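Local coordinates for protein glutathione S-transferase (Sulfitobacter, PDB 4GF0) that binds glutathione and, as a glutathione S-transferase homologue, probably catalyses its conjugation to electrophilic substrates, at residues A[152-157]-A[161-166]. Numbering follows the deposited sequence.
Sequences PYVLGE and LADPYL
Asp163 OD2 takes two bonds: from the backbone N-H of Ser160 and, at 2.6 Å, from a water that accepts from Leu155 N across the contact. Together with Ser160, whose OG takes the N-H of Ala162, it matches the N-capping box of the glutathione transferase C-terminal domain, Ser-x-x-Asp at the start of helix 162-170. The other carboxylate oxygen reaches across to the loop 152-157: Val154 N gives its hydrogen to Asp163 OD1 over 2.8 Å, nearly straight at 171° and on the syn lone pair. With CG anti to the carbonyl carbon of Asp163 (chi1 -61°) and beside its own backbone N, the carboxylate is turned back toward Ser160. An aspartate thus suits this place, its two oxygens serving the amides of Val154 and Ser160 directly and that of Leu155 through the water, and an alanine here would probably leave the N-H groups of Val154 and Ser160 without their acceptor. Tyr153 sets its CB against the carboxylate, its ring plane turned 60° from it, while its hydroxyl bonds to Arg196. The type I turn presenting the loop amides is closed by Gly156 N bonding to Tyr153 O, and Tyr153 N returns a bond to Gly156 O. Beside the polar link the branched Val154 packs against the first turn of the helix, where the small Ala162 lets it come close: Val154 CG2 lies 3.8 Å from Ala162 CB and equally far from Leu166 CD2.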
# COMPACT_ATOMS: atom_id res chain seq x y z
N PRO A 152 -3.68 -17.06 -16.09
CA PRO A 152 -2.55 -16.25 -16.56
C PRO A 152 -2.38 -14.94 -15.81
O PRO A 152 -1.26 -14.43 -15.74
CB PRO A 152 -2.91 -15.96 -18.03
CG PRO A 152 -4.40 -16.10 -18.09
CD PRO A 152 -4.72 -17.21 -17.13
N TYR A 153 -3.47 -14.43 -15.23
CA TYR A 153 -3.43 -13.16 -14.49
C TYR A 153 -3.52 -13.45 -13.01
O TYR A 153 -3.67 -14.60 -12.62
CB TYR A 153 -4.58 -12.25 -14.92
CG TYR A 153 -4.48 -11.84 -16.37
CD1 TYR A 153 -3.45 -11.03 -16.82
CD2 TYR A 153 -5.41 -12.29 -17.29
CE1 TYR A 153 -3.36 -10.66 -18.16
CE2 TYR A 153 -5.33 -11.93 -18.63
CZ TYR A 153 -4.31 -11.12 -19.06
OH TYR A 153 -4.23 -10.77 -20.39
N VAL A 154 -3.46 -12.42 -12.18
CA VAL A 154 -3.50 -12.65 -10.73
C VAL A 154 -4.72 -13.47 -10.29
O VAL A 154 -4.59 -14.44 -9.55
CB VAL A 154 -3.44 -11.32 -9.96
CG1 VAL A 154 -3.73 -11.56 -8.46
CG2 VAL A 154 -2.08 -10.68 -10.15
N LEU A 155 -5.90 -13.10 -10.76
CA LEU A 155 -7.12 -13.81 -10.35
C LEU A 155 -7.43 -15.02 -11.22
O LEU A 155 -8.46 -15.66 -11.03
CB LEU A 155 -8.30 -12.86 -10.39
CG LEU A 155 -8.19 -11.72 -9.39
CD1 LEU A 155 -9.34 -10.78 -9.58
CD2 LEU A 155 -8.17 -12.26 -7.96
N GLY A 156 -6.54 -15.32 -12.16
CA GLY A 156 -6.77 -16.44 -13.06
C GLY A 156 -7.14 -15.95 -14.45
O GLY A 156 -6.40 -15.17 -15.05
N GLU A 157 -8.29 -16.38 -14.94
CA GLU A 157 -8.80 -15.93 -16.24
C GLU A 157 -9.00 -14.42 -16.31
O GLU A 157 -8.73 -13.80 -17.35
CB GLU A 157 -10.12 -16.65 -16.57
CG GLU A 157 -10.91 -16.02 -17.72
CD GLU A 157 -12.26 -16.70 -17.97
OE1 GLU A 157 -12.47 -17.82 -17.44
OE2 GLU A 157 -13.10 -16.12 -18.70
N LEU A 161 -7.19 -5.00 -11.31
CA LEU A 161 -6.23 -3.99 -10.87
C LEU A 161 -4.89 -4.55 -10.40
O LEU A 161 -3.89 -3.84 -10.45
CB LEU A 161 -6.79 -3.15 -9.72
CG LEU A 161 -8.02 -2.31 -10.01
CD1 LEU A 161 -8.35 -1.59 -8.70
CD2 LEU A 161 -7.76 -1.30 -11.15
N ALA A 162 -4.87 -5.80 -9.93
CA ALA A 162 -3.62 -6.35 -9.43
C ALA A 162 -2.61 -6.52 -10.56
O ALA A 162 -1.40 -6.48 -10.34
CB ALA A 162 -3.84 -7.67 -8.71
N ASP A 163 -3.11 -6.69 -11.78
CA ASP A 163 -2.25 -7.01 -12.92
C ASP A 163 -1.33 -5.87 -13.40
O ASP A 163 -0.13 -6.10 -13.57
CB ASP A 163 -3.07 -7.64 -14.05
CG ASP A 163 -3.72 -8.93 -13.61
OD1 ASP A 163 -2.97 -9.84 -13.18
OD2 ASP A 163 -4.97 -9.03 -13.67
N PRO A 164 -1.86 -4.65 -13.60
CA PRO A 164 -0.92 -3.58 -13.96
C PRO A 164 0.11 -3.35 -12.87
O PRO A 164 1.27 -3.09 -13.16
CB PRO A 164 -1.82 -2.35 -14.04
CG PRO A 164 -3.15 -2.89 -14.41
CD PRO A 164 -3.26 -4.20 -13.69
N TYR A 165 -0.33 -3.43 -11.62
CA TYR A 165 0.54 -3.28 -10.47
C TYR A 165 1.64 -4.34 -10.51
O TYR A 165 2.83 -4.01 -10.42
CB TYR A 165 -0.28 -3.38 -9.18
CG TYR A 165 0.26 -2.61 -8.00
CD1 TYR A 165 1.62 -2.32 -7.88
CD2 TYR A 165 -0.59 -2.19 -6.99
CE1 TYR A 165 2.11 -1.61 -6.77
CE2 TYR A 165 -0.12 -1.48 -5.90
CZ TYR A 165 1.23 -1.20 -5.79
OH TYR A 165 1.66 -0.51 -4.68
N LEU A 166 1.27 -5.60 -10.69
CA LEU A 166 2.25 -6.69 -10.68
C LEU A 166 3.17 -6.59 -11.88
O LEU A 166 4.37 -6.84 -11.77
CB LEU A 166 1.55 -8.05 -10.68
CG LEU A 166 2.48 -9.26 -10.65
CD1 LEU A 166 3.29 -9.28 -9.36
CD2 LEU A 166 1.65 -10.53 -10.81
O HOH W 1 -6.38 -10.54 -12.11